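Local coordinates for protein potential RNA-dependent RNA polymerase (Human picobirnavirus, PDB 5I62) that catalyses RNA-templated synthesis of RNA from ribonucleoside triphosphates, probably for both transcription and genome replication of a small double-stranded RNA virus, at residues A[300-305]-A[318-323]; A[94-99]-A[312-317]; A[212-217]-A[322-327]; A[160-165]-A[208-213]. One frame throughout, in Å; residues are numbered along the deposited sequence.

Interaction 1 (A[300-305]-A[318-323]); sequences IKYAIP and HGMGSG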
loop_
_atom_site.group_PDB
_atom_site.type_symbol
_atom_site.label_atom_id
_atom_site.label_comp_id
_atom_site.label_asym_id
_atom_site.label_seq_id
_atom_site.Cartn_x
_atom_site.Cartn_y
_atom_site.Cartn_z
ATOM N N ILE A 300 16.813 -2.357 10.359
ATOM C CA ILE A 300 17.397 -1.736 9.161
ATOM C C ILE A 300 16.389 -0.849 8.447
ATOM O O ILE A 300 16.738 0.221 7.934
ATOM C CB ILE A 300 17.963 -2.821 8.218
ATOM C CG1 ILE A 300 19.185 -3.479 8.855
ATOM C CG2 ILE A 300 18.286 -2.255 6.831
ATOM C CD1 ILE A 300 19.590 -4.750 8.149
ATOM N N LYS A 301 15.124 -1.274 8.391
ATOM C CA LYS A 301 14.139 -0.493 7.653
ATOM C C LYS A 301 13.917 0.883 8.276
ATOM O O LYS A 301 13.385 1.774 7.602
ATOM C CB LYS A 301 12.821 -1.263 7.557
ATOM C CG LYS A 301 12.114 -1.427 8.934
ATOM C CD LYS A 301 10.802 -2.216 8.843
ATOM C CE LYS A 301 11.035 -3.728 8.891
ATOM N NZ LYS A 301 11.367 -4.214 10.269
ATOM N N TYR A 302 14.316 1.075 9.541
ATOM C CA TYR A 302 14.185 2.348 10.242
ATOM C C TYR A 302 15.482 3.148 10.291
ATOM O O TYR A 302 15.508 4.236 10.878
ATOM C CB TYR A 302 13.678 2.106 11.670
ATOM C CG TYR A 302 12.385 1.314 11.688
ATOM C CD1 TYR A 302 11.222 1.865 11.177
ATOM C CD2 TYR A 302 12.338 0.007 12.183
ATOM C CE1 TYR A 302 10.027 1.144 11.160
ATOM C CE2 TYR A 302 11.137 -0.720 12.175
ATOM C CZ TYR A 302 9.991 -0.133 11.655
ATOM O OH TYR A 302 8.781 -0.802 11.630
ATOM N N ALA A 303 16.565 2.632 9.705
ATOM C CA ALA A 303 17.858 3.305 9.781
ATOM C C ALA A 303 18.676 3.246 8.494
ATOM O O ALA A 303 19.762 3.828 8.459
ATOM C CB ALA A 303 18.695 2.718 10.931
ATOM N N ILE A 304 18.204 2.568 7.452
ATOM C CA ILE A 304 19.038 2.341 6.257
ATOM C C ILE A 304 19.350 3.673 5.587
ATOM O O ILE A 304 18.478 4.565 5.550
ATOM C CB ILE A 304 18.333 1.373 5.282
ATOM C CG1 ILE A 304 19.287 0.901 4.161
ATOM C CG2 ILE A 304 17.051 1.999 4.709
ATOM C CD1 ILE A 304 18.709 -0.227 3.331
ATOM N N PRO A 305 20.579 3.902 5.099
ATOM C CA PRO A 305 20.860 5.148 4.381
ATOM C C PRO A 305 19.993 5.252 3.135
ATOM O O PRO A 305 19.447 4.262 2.649
ATOM C CB PRO A 305 22.354 5.032 4.021
ATOM C CG PRO A 305 22.910 4.050 5.054
ATOM C CD PRO A 305 21.794 3.067 5.253
ATOM N N HIS A 318 15.155 7.029 10.814
ATOM C CA HIS A 318 14.028 7.656 10.137
ATOM C C HIS A 318 12.789 6.796 10.371
ATOM O O HIS A 318 12.842 5.772 11.058
ATOM C CB HIS A 318 14.335 7.849 8.640
ATOM C CG HIS A 318 14.848 6.606 7.967
ATOM N ND1 HIS A 318 14.049 5.518 7.690
ATOM C CD2 HIS A 318 16.084 6.284 7.514
ATOM C CE1 HIS A 318 14.765 4.582 7.091
ATOM N NE2 HIS A 318 16.006 5.021 6.972
ATOM N N GLY A 319 11.663 7.234 9.814
ATOM C CA GLY A 319 10.441 6.470 9.913
ATOM C C GLY A 319 10.506 5.228 9.035
ATOM O O GLY A 319 11.546 4.855 8.493
ATOM N N MET A 320 9.350 4.581 8.890
ATOM C CA MET A 320 9.268 3.380 8.074
ATOM C C MET A 320 9.744 3.657 6.658
ATOM O O MET A 320 9.171 4.489 5.953
ATOM C CB MET A 320 7.843 2.849 8.042
ATOM C CG MET A 320 7.656 1.746 7.031
ATOM S SD MET A 320 8.583 0.268 7.495
ATOM C CE MET A 320 7.501 -0.355 8.810
ATOM N N GLY A 321 10.785 2.941 6.232
ATOM C CA GLY A 321 11.209 3.039 4.848
ATOM C C GLY A 321 10.160 2.403 3.962
ATOM O O GLY A 321 10.131 1.180 3.814
ATOM N N SER A 322 9.269 3.224 3.403
ATOM C CA SER A 322 8.143 2.757 2.600
ATOM C C SER A 322 8.628 1.931 1.418
ATOM O O SER A 322 9.038 2.506 0.404
ATOM C CB SER A 322 7.316 3.948 2.100
ATOM O OG SER A 322 7.259 4.988 3.075
ATOM N N GLY A 323 8.595 0.596 1.536
ATOM C CA GLY A 323 9.285 -0.277 0.590
ATOM C C GLY A 323 10.004 -1.457 1.227
ATOM O O GLY A 323 10.421 -2.394 0.535
#

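Interaction 2 (A[94-99]-A[312-317]); sequences SYYDSI and EIRYGI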
loop_
_atom_site.group_PDB
_atom_site.type_symbol
_atom_site.label_atom_id
_atom_site.label_comp_id
_atom_site.label_asym_id
_atom_site.label_seq_id
_atom_site.Cartn_x
_atom_site.Cartn_y
_atom_site.Cartn_z
ATOM N N SER A 94 10.762 14.698 5.765
ATOM C CA SER A 94 9.663 14.222 6.607
ATOM C C SER A 94 9.977 12.882 7.266
ATOM O O SER A 94 9.657 12.663 8.438
ATOM C CB SER A 94 8.385 14.119 5.774
ATOM O OG SER A 94 7.258 13.820 6.591
ATOM N N TYR A 95 10.629 11.975 6.531
ATOM C CA TYR A 95 10.957 10.675 7.109
ATOM C C TYR A 95 11.939 10.788 8.264
ATOM O O TYR A 95 11.934 9.943 9.170
ATOM C CB TYR A 95 11.518 9.740 6.038
ATOM C CG TYR A 95 10.449 9.182 5.148
ATOM C CD1 TYR A 95 9.957 9.910 4.078
ATOM C CD2 TYR A 95 9.876 7.954 5.427
ATOM C CE1 TYR A 95 8.956 9.410 3.277
ATOM C CE2 TYR A 95 8.867 7.442 4.637
ATOM C CZ TYR A 95 8.412 8.176 3.566
ATOM O OH TYR A 95 7.411 7.659 2.784
ATOM N N TYR A 96 12.829 11.777 8.220
ATOM C CA TYR A 96 13.848 11.946 9.244
ATOM C C TYR A 96 13.352 12.813 10.394
ATOM O O TYR A 96 13.715 12.584 11.545
ATOM C CB TYR A 96 15.107 12.574 8.632
ATOM C CG TYR A 96 15.840 11.622 7.713
ATOM C CD1 TYR A 96 15.497 11.521 6.377
ATOM C CD2 TYR A 96 16.856 10.806 8.200
ATOM C CE1 TYR A 96 16.153 10.629 5.528
ATOM C CE2 TYR A 96 17.525 9.916 7.366
ATOM C CZ TYR A 96 17.166 9.830 6.037
ATOM O OH TYR A 96 17.825 8.940 5.214
ATOM N N ASP A 97 12.529 13.805 10.087
ATOM C CA ASP A 97 12.122 14.781 11.086
ATOM C C ASP A 97 10.842 14.388 11.817
ATOM O O ASP A 97 10.631 14.822 12.949
ATOM C CB ASP A 97 11.963 16.145 10.415
ATOM C CG ASP A 97 13.285 16.683 9.872
ATOM O OD1 ASP A 97 14.357 16.285 10.388
ATOM O OD2 ASP A 97 13.259 17.471 8.903
ATOM N N SER A 98 9.991 13.560 11.217
ATOM C CA SER A 98 8.698 13.279 11.830
ATOM C C SER A 98 8.768 12.273 12.973
ATOM O O SER A 98 7.760 12.069 13.649
ATOM C CB SER A 98 7.698 12.775 10.785
ATOM O OG SER A 98 7.520 13.726 9.741
ATOM N N ILE A 99 9.902 11.603 13.187
ATOM C CA ILE A 99 9.965 10.587 14.232
ATOM C C ILE A 99 10.367 11.147 15.581
ATOM O O ILE A 99 10.506 10.379 16.539
ATOM C CB ILE A 99 10.927 9.445 13.873
ATOM C CG1 ILE A 99 12.339 10.013 13.650
ATOM C CG2 ILE A 99 10.390 8.688 12.659
ATOM C CD1 ILE A 99 13.393 8.979 13.501
ATOM N N GLU A 312 24.991 10.911 -3.861
ATOM C CA GLU A 312 24.468 11.615 -2.697
ATOM C C GLU A 312 23.673 10.652 -1.838
ATOM O O GLU A 312 22.752 9.997 -2.331
ATOM C CB GLU A 312 23.612 12.815 -3.103
ATOM C CG GLU A 312 24.397 13.825 -3.913
ATOM C CD GLU A 312 23.641 15.114 -4.094
ATOM O OE1 GLU A 312 23.362 15.783 -3.075
ATOM O OE2 GLU A 312 23.304 15.444 -5.245
ATOM N N ILE A 313 24.027 10.589 -0.558
ATOM C CA ILE A 313 23.482 9.621 0.375
ATOM C C ILE A 313 23.183 10.335 1.687
ATOM O O ILE A 313 23.984 11.135 2.179
ATOM C CB ILE A 313 24.450 8.440 0.596
ATOM C CG1 ILE A 313 24.834 7.776 -0.734
ATOM C CG2 ILE A 313 23.833 7.408 1.556
ATOM C CD1 ILE A 313 25.951 6.727 -0.587
ATOM N N ARG A 314 22.035 10.044 2.258
ATOM C CA ARG A 314 21.657 10.597 3.546
ATOM C C ARG A 314 21.651 9.477 4.576
ATOM O O ARG A 314 21.269 8.354 4.256
ATOM C CB ARG A 314 20.288 11.260 3.434
ATOM C CG ARG A 314 19.823 11.934 4.694
ATOM C CD ARG A 314 18.627 12.796 4.391
ATOM N NE ARG A 314 18.197 13.477 5.602
ATOM C CZ ARG A 314 17.281 14.432 5.618
ATOM N NH1 ARG A 314 16.708 14.819 4.482
ATOM N NH2 ARG A 314 16.935 14.984 6.768
ATOM N N TYR A 315 22.072 9.784 5.812
ATOM C CA TYR A 315 22.201 8.808 6.896
ATOM C C TYR A 315 21.343 9.215 8.093
ATOM O O TYR A 315 20.847 10.339 8.169
ATOM C CB TYR A 315 23.664 8.656 7.341
ATOM C CG TYR A 315 24.607 8.276 6.210
ATOM C CD1 TYR A 315 25.118 9.241 5.346
ATOM C CD2 TYR A 315 24.963 6.949 5.999
ATOM C CE1 TYR A 315 25.989 8.882 4.294
ATOM C CE2 TYR A 315 25.811 6.584 4.952
ATOM C CZ TYR A 315 26.325 7.550 4.111
ATOM O OH TYR A 315 27.160 7.163 3.072
ATOM N N GLY A 316 21.178 8.286 9.033
ATOM C CA GLY A 316 20.472 8.540 10.273
ATOM C C GLY A 316 19.170 7.745 10.372
ATOM O O GLY A 316 18.652 7.207 9.391
ATOM N N ILE A 317 18.629 7.671 11.597
ATOM C CA ILE A 317 17.376 6.939 11.773
ATOM C C ILE A 317 16.218 7.735 11.174
ATOM O O ILE A 317 16.284 8.962 11.017
ATOM C CB ILE A 317 17.112 6.592 13.251
ATOM C CG1 ILE A 317 16.961 7.857 14.102
ATOM C CG2 ILE A 317 18.204 5.673 13.788
ATOM C CD1 ILE A 317 16.389 7.572 15.509
HETATM O O HOH W 1 19.231 7.088 6.605
HETATM O O HOH W 2 16.652 11.329 12.147
HETATM O O HOH W 3 15.533 17.307 7.665
#

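Interaction 3 (A[212-217]-A[322-327]); sequences IRELQV and SGSGGT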
loop_
_atom_site.group_PDB
_atom_site.type_symbol
_atom_site.label_atom_id
_atom_site.label_comp_id
_atom_site.label_asym_id
_atom_site.label_seq_id
_atom_site.Cartn_x
_atom_site.Cartn_y
_atom_site.Cartn_z
ATOM N N ILE A 212 15.502 -9.825 1.204
ATOM C CA ILE A 212 15.574 -11.267 1.470
ATOM C C ILE A 212 15.601 -11.544 2.973
ATOM O O ILE A 212 14.845 -12.378 3.487
ATOM C CB ILE A 212 16.804 -11.885 0.777
ATOM C CG1 ILE A 212 16.687 -11.781 -0.741
ATOM C CG2 ILE A 212 16.980 -13.348 1.219
ATOM C CD1 ILE A 212 18.003 -12.146 -1.483
ATOM N N ARG A 213 16.498 -10.877 3.702
ATOM C CA ARG A 213 16.607 -11.154 5.128
ATOM C C ARG A 213 15.315 -10.790 5.858
ATOM O O ARG A 213 14.851 -11.540 6.727
ATOM C CB ARG A 213 17.798 -10.406 5.715
ATOM C CG ARG A 213 19.141 -11.076 5.384
ATOM C CD ARG A 213 19.202 -12.370 6.129
ATOM N NE ARG A 213 19.775 -12.191 7.442
ATOM C CZ ARG A 213 19.455 -12.879 8.530
ATOM N NH1 ARG A 213 18.517 -13.810 8.507
ATOM N NH2 ARG A 213 20.084 -12.603 9.657
ATOM N N GLU A 214 14.729 -9.636 5.532
ATOM C CA GLU A 214 13.454 -9.251 6.138
ATOM C C GLU A 214 12.379 -10.301 5.871
ATOM O O GLU A 214 11.675 -10.740 6.788
ATOM C CB GLU A 214 13.001 -7.900 5.599
ATOM C CG GLU A 214 13.845 -6.720 6.004
ATOM C CD GLU A 214 13.385 -5.468 5.277
ATOM O OE1 GLU A 214 13.030 -5.571 4.073
ATOM O OE2 GLU A 214 13.381 -4.396 5.895
ATOM N N LEU A 215 12.266 -10.742 4.616
ATOM C CA LEU A 215 11.170 -11.624 4.238
ATOM C C LEU A 215 11.322 -13.030 4.795
ATOM O O LEU A 215 10.348 -13.786 4.790
ATOM C CB LEU A 215 11.027 -11.669 2.719
ATOM C CG LEU A 215 10.493 -10.393 2.062
ATOM C CD1 LEU A 215 10.523 -10.530 0.545
ATOM C CD2 LEU A 215 9.085 -10.094 2.521
ATOM N N GLN A 216 12.515 -13.407 5.272
ATOM C CA GLN A 216 12.632 -14.673 5.988
ATOM C C GLN A 216 11.664 -14.736 7.171
ATOM O O GLN A 216 11.291 -15.830 7.607
ATOM C CB GLN A 216 14.059 -14.882 6.481
ATOM C CG GLN A 216 15.076 -15.205 5.392
ATOM C CD GLN A 216 16.432 -15.460 5.998
ATOM O OE1 GLN A 216 17.223 -14.531 6.178
ATOM N NE2 GLN A 216 16.688 -16.709 6.379
ATOM N N VAL A 217 11.290 -13.581 7.726
ATOM C CA VAL A 217 10.293 -13.511 8.791
ATOM C C VAL A 217 8.940 -13.101 8.223
ATOM O O VAL A 217 7.917 -13.733 8.504
ATOM C CB VAL A 217 10.722 -12.542 9.905
ATOM C CG1 VAL A 217 9.501 -12.154 10.755
ATOM C CG2 VAL A 217 11.777 -13.181 10.781
ATOM N N SER A 322 9.269 3.224 3.403
ATOM C CA SER A 322 8.143 2.757 2.600
ATOM C C SER A 322 8.628 1.931 1.418
ATOM O O SER A 322 9.038 2.506 0.404
ATOM C CB SER A 322 7.316 3.948 2.100
ATOM O OG SER A 322 7.259 4.988 3.075
ATOM N N GLY A 323 8.595 0.596 1.536
ATOM C CA GLY A 323 9.285 -0.277 0.590
ATOM C C GLY A 323 10.004 -1.457 1.227
ATOM O O GLY A 323 10.421 -2.394 0.535
ATOM N N SER A 324 10.184 -1.404 2.552
ATOM C CA SER A 324 10.650 -2.559 3.314
ATOM C C SER A 324 9.764 -3.778 3.091
ATOM O O SER A 324 8.572 -3.657 2.808
ATOM C CB SER A 324 10.650 -2.232 4.810
ATOM O OG SER A 324 10.894 -3.407 5.566
ATOM N N GLY A 325 10.349 -4.971 3.257
ATOM C CA GLY A 325 9.541 -6.182 3.251
ATOM C C GLY A 325 8.577 -6.265 4.427
ATOM O O GLY A 325 7.613 -7.040 4.383
ATOM N N GLY A 326 8.815 -5.483 5.477
ATOM C CA GLY A 326 7.883 -5.459 6.581
ATOM C C GLY A 326 7.117 -4.161 6.711
ATOM O O GLY A 326 6.564 -3.884 7.784
ATOM N N THR A 327 7.064 -3.357 5.640
ATOM C CA THR A 327 6.356 -2.080 5.709
ATOM C C THR A 327 4.941 -2.280 6.213
ATOM O O THR A 327 4.501 -1.627 7.167
ATOM C CB THR A 327 6.297 -1.399 4.338
ATOM O OG1 THR A 327 7.616 -1.068 3.885
ATOM C CG2 THR A 327 5.451 -0.114 4.425
#

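Interaction 4 (A[160-165]-A[208-213]); sequences CDVYMD and FAVNIR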
loop_
_atom_site.group_PDB
_atom_site.type_symbol
_atom_site.label_atom_id
_atom_site.label_comp_id
_atom_site.label_asym_id
_atom_site.label_seq_id
_atom_site.Cartn_x
_atom_site.Cartn_y
_atom_site.Cartn_z
ATOM N N CYS A 160 23.549 -14.136 2.139
ATOM C CA CYS A 160 23.791 -12.758 2.520
ATOM C C CYS A 160 23.554 -12.576 4.013
ATOM O O CYS A 160 22.824 -13.333 4.652
ATOM C CB CYS A 160 22.927 -11.769 1.708
ATOM S SG CYS A 160 21.127 -12.013 1.822
ATOM N N ASP A 161 24.223 -11.560 4.551
ATOM C CA ASP A 161 24.132 -11.153 5.944
ATOM C C ASP A 161 24.089 -9.637 5.926
ATOM O O ASP A 161 24.951 -9.017 5.296
ATOM C CB ASP A 161 25.335 -11.663 6.747
ATOM C CG ASP A 161 25.282 -11.264 8.219
ATOM O OD1 ASP A 161 24.172 -11.188 8.786
ATOM O OD2 ASP A 161 26.357 -11.027 8.807
ATOM N N VAL A 162 23.073 -9.036 6.554
ATOM C CA VAL A 162 22.927 -7.583 6.577
ATOM C C VAL A 162 22.779 -7.116 8.019
ATOM O O VAL A 162 22.165 -7.805 8.839
ATOM C CB VAL A 162 21.733 -7.104 5.704
ATOM C CG1 VAL A 162 21.883 -7.563 4.243
ATOM C CG2 VAL A 162 20.392 -7.601 6.276
ATOM N N TYR A 163 23.354 -5.955 8.334
ATOM C CA TYR A 163 23.232 -5.400 9.677
ATOM C C TYR A 163 23.699 -3.958 9.656
ATOM O O TYR A 163 24.454 -3.559 8.766
ATOM C CB TYR A 163 24.032 -6.208 10.717
ATOM C CG TYR A 163 25.518 -6.337 10.416
ATOM C CD1 TYR A 163 26.000 -7.414 9.678
ATOM C CD2 TYR A 163 26.436 -5.397 10.878
ATOM C CE1 TYR A 163 27.358 -7.557 9.411
ATOM C CE2 TYR A 163 27.794 -5.524 10.607
ATOM C CZ TYR A 163 28.245 -6.610 9.873
ATOM O OH TYR A 163 29.591 -6.747 9.605
ATOM N N MET A 164 23.234 -3.183 10.641
ATOM C CA MET A 164 23.698 -1.817 10.823
ATOM C C MET A 164 25.001 -1.809 11.607
ATOM O O MET A 164 25.164 -2.546 12.580
ATOM C CB MET A 164 22.650 -0.972 11.542
ATOM C CG MET A 164 21.305 -0.874 10.793
ATOM S SD MET A 164 21.428 -0.075 9.161
ATOM C CE MET A 164 22.151 1.509 9.573
ATOM N N ASP A 165 25.938 -0.973 11.169
ATOM C CA ASP A 165 27.194 -0.740 11.880
ATOM C C ASP A 165 27.292 0.768 12.048
ATOM O O ASP A 165 27.771 1.466 11.159
ATOM C CB ASP A 165 28.381 -1.309 11.136
ATOM C CG ASP A 165 29.688 -1.139 11.905
ATOM O OD1 ASP A 165 29.698 -0.471 12.960
ATOM O OD2 ASP A 165 30.714 -1.662 11.441
ATOM N N PHE A 208 18.138 -5.791 -2.451
ATOM C CA PHE A 208 17.684 -7.175 -2.519
ATOM C C PHE A 208 18.091 -7.957 -1.265
ATOM O O PHE A 208 17.273 -8.667 -0.674
ATOM C CB PHE A 208 18.275 -7.810 -3.797
ATOM C CG PHE A 208 17.648 -9.126 -4.218
ATOM C CD1 PHE A 208 16.428 -9.552 -3.723
ATOM C CD2 PHE A 208 18.311 -9.948 -5.148
ATOM C CE1 PHE A 208 15.873 -10.759 -4.132
ATOM C CE2 PHE A 208 17.764 -11.155 -5.547
ATOM C CZ PHE A 208 16.543 -11.567 -5.037
ATOM N N ALA A 209 19.358 -7.830 -0.843
ATOM C CA ALA A 209 19.840 -8.584 0.316
ATOM C C ALA A 209 19.042 -8.250 1.579
ATOM O O ALA A 209 18.713 -9.146 2.372
ATOM C CB ALA A 209 21.333 -8.328 0.546
ATOM N N VAL A 210 18.731 -6.971 1.794
ATOM C CA VAL A 210 17.929 -6.602 2.962
ATOM C C VAL A 210 16.530 -7.195 2.851
ATOM O O VAL A 210 16.014 -7.780 3.809
ATOM C CB VAL A 210 17.872 -5.070 3.147
ATOM C CG1 VAL A 210 16.953 -4.700 4.358
ATOM C CG2 VAL A 210 19.262 -4.490 3.353
ATOM N N ASN A 211 15.895 -7.050 1.682
ATOM C CA ASN A 211 14.544 -7.577 1.502
ATOM C C ASN A 211 14.498 -9.095 1.702
ATOM O O ASN A 211 13.554 -9.615 2.305
ATOM C CB ASN A 211 14.004 -7.201 0.122
ATOM C CG ASN A 211 13.374 -5.819 0.088
ATOM O OD1 ASN A 211 12.970 -5.265 1.123
ATOM N ND2 ASN A 211 13.282 -5.262 -1.093
ATOM N N ILE A 212 15.502 -9.825 1.204
ATOM C CA ILE A 212 15.574 -11.267 1.470
ATOM C C ILE A 212 15.601 -11.544 2.973
ATOM O O ILE A 212 14.845 -12.378 3.487
ATOM C CB ILE A 212 16.804 -11.885 0.777
ATOM C CG1 ILE A 212 16.687 -11.781 -0.741
ATOM C CG2 ILE A 212 16.980 -13.348 1.219
ATOM C CD1 ILE A 212 18.003 -12.146 -1.483
ATOM N N ARG A 213 16.498 -10.877 3.702
ATOM C CA ARG A 213 16.607 -11.154 5.128
ATOM C C ARG A 213 15.315 -10.790 5.858
ATOM O O ARG A 213 14.851 -11.540 6.727
ATOM C CB ARG A 213 17.798 -10.406 5.715
ATOM C CG ARG A 213 19.141 -11.076 5.384
ATOM C CD ARG A 213 19.202 -12.370 6.129
ATOM N NE ARG A 213 19.775 -12.191 7.442
ATOM C CZ ARG A 213 19.455 -12.879 8.530
ATOM N NH1 ARG A 213 18.517 -13.810 8.507
ATOM N NH2 ARG A 213 20.084 -12.603 9.657
HETATM O O HOH W 4 21.760 -10.340 9.038
#

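Interaction 1 (A[300-305]-A[318-323])
The backbone N of His318 donates to Tyr302 O at 2.8 Å, and the imidazole of the same residue lies against segment 300-305, with Tyr302 O 3.7 Å above the ring plane and over its centre. His318 CG sits between the backbone N and the carbonyl carbon (chi1 50°). Both ring nitrogens donate near the ring plane: NE2 to Ile304 O at 2.9 Å, in the carbonyl plane on a lone pair, and ND1 to Gly319 O at 2.7 Å. Two such donations would be consistent with a protonated imidazole, and they fix its rotation. The ring edge at CE1, between the two nitrogens, meets Lys301 O (3.2 Å), an oxygen that also accepts from Gly321 N.

Further along, Met320, bent at chi2 and chi3, sets SD obliquely to the Tyr302 ring in a Met-aromatic contact and carries CE to within 3.1 Å of Tyr302 OH. Lys301 CD touches the same sulfur, 3.6 Å from SD, while Lys301 CG lies over the Tyr302 ring. Tyr302 OH hydrogen-bonds to Asp330 on helix 327-345; Lys301 NZ makes a salt bridge to the same carboxylate and a hydrogen bond to Tyr218 OH. The buried contact thus joins the two loops flanking strands 306-309 and 312-314, between helix 208-228, which Lys301 touches at Glu214, and helix 327-345, against which Met320 packs.

Interaction 2 (A[94-99]-A[312-317])
Arg314 and Tyr96 form a stacked cation-pi pair that joins helix 89-97 to the hairpin of strands 306-309 and 312-314, part of the mixed sheet. The two side chains run past each other in opposite directions, so the root of one meets the tip of the other. Arg314 CB starts beside Tyr96 OH. CG, anti to the backbone N (chi1 -177°), comes 3.6 Å from Tyr96 CZ, and CD follows over the ring face as a CH-pi contact, nearest CE1 at 3.5 Å. The chain stays extended to NE, which sits 3.4 Å above the ring plane over its centre. Beyond it CZ has moved off-centre, toward CD1 and CG, with the guanidinium almost parallel to the ring (planes 6° apart). NH2 ends 3.6 Å from Tyr96 CB and donates to a water in the guanidinium plane, which in turn donates to Asp97 OD2; NH1 makes a salt bridge with Asp93. The flat group is therefore fixed both by the ring and by acidic partners from the same helix.

Backbone carbonyls of Tyr315, Gly316 and Ile317 lie close to the CD2 and CE2 side of the ring, and the ring of His318 meets it edge-to-face. A second water joins Tyr96 OH and Gly316 O. Ile99 adds an apolar touch, its CD1 3.8 Å from Ile317 CG1, and a third water donates to Ile317 O at 2.6 Å and, over a longer 3.3 Å, to Tyr96 O.

Interaction 3 (A[212-217]-A[322-327])
The carboxylate of Glu214 receives both of its bonds from segment 322-327 over one and the same face: Gly325 N donates to OE1 at 2.9 Å, and Ser324 OG donates to OE2 at 2.7 Å, each donor standing about 50° out of the carboxylate plane. The partner is a serine- and glycine-rich loop before helix 327-345, whose place and sequence are consistent with polymerase motif B. It is folded as a type I beta turn from Ser324 to Thr327. Glu214, on helix 208-228, extends beyond CG to straddle the start of that turn.

The hydroxyl of Ser324 has a double task. Held anti to its own backbone N (chi1 171°), OG gives its proton to Glu214 and accepts from Gly326 N at 2.9 Å, an ST turn. A buried acid of the helix thus positions a serine that in turn fixes the backbone just before the next helix, where Gly326 is the N-cap residue. Next to this polar pair, Leu215 CD2 packs 3.9 Å from Gly325 O. The loop is closed from within by Thr327, whose OG1 accepts from Gly323 N at 3.0 Å and donates to Ser324 O, an oxygen that Thr327 N approaches from the same face.

Interaction 4 (A[160-165]-A[208-213])
Strand 160-165 and helix 208-213 cross nearly perpendicularly, at 93° between their N-to-C directions, with axes 8.1 Å apart at closest approach. Cys160 and Val162, whose CB atoms face the helix, carry the packing, and the Ala209 methyl fits between them: its CB is 3.8 Å from Val162 CG1 and 3.9 Å from Cys160 SG. Val162 splits its branches. CG1, anti to the carbonyl carbon (chi1 -58°), also approaches Val210 CG2, whereas CG2 meets the aliphatic part of Arg213, 3.8 Å from its CG.

Past this apolar patch the polar ends are joined by a water. It donates to Asp161 OD1 (2.6 Å) and to Val162 O (2.6 Å), and accepts from Arg213 NH2 at 2.9 Å, lying in the guanidinium plane. Asp161 and Arg213 are themselves beyond salt-bridge distance; OD2 of Asp161 pairs with Arg296 instead, and Arg213 NH1 donates to Gln216 OE1. The strand pairs antiparallel with 168-173, whose Met171 touches Val162 and whose Gln173 touches Ala209. Helices 129-135 and 150-157 adjoin the helix at Ile212, and Ile300 wedges against both Val162 and Val210.

All four contacts belong to the viral polymerase fold. Along the chain the pieces come as 94-99, 160-165, 208-217, 300-305 and then 312-327, so interaction 4 is nested in the loop closed by interaction 2. Interaction 1 lies between the others: its centre is about 9 Å from that of interaction 2, 11 Å from interaction 3 and 13 Å from interaction 4. Its segment 318-323 follows 312-317 of interaction 2 directly and shares Ser322 and Gly323 with interaction 3. Interactions 2 and 4 meet the same mixed sheet. Interactions 1 and 3 contain the loop leading into helix 327-345, Tyr95 of segment 94-99 probably hydrogen-bonds to it through Ser322, and interaction 4 lies behind on helix 208-228.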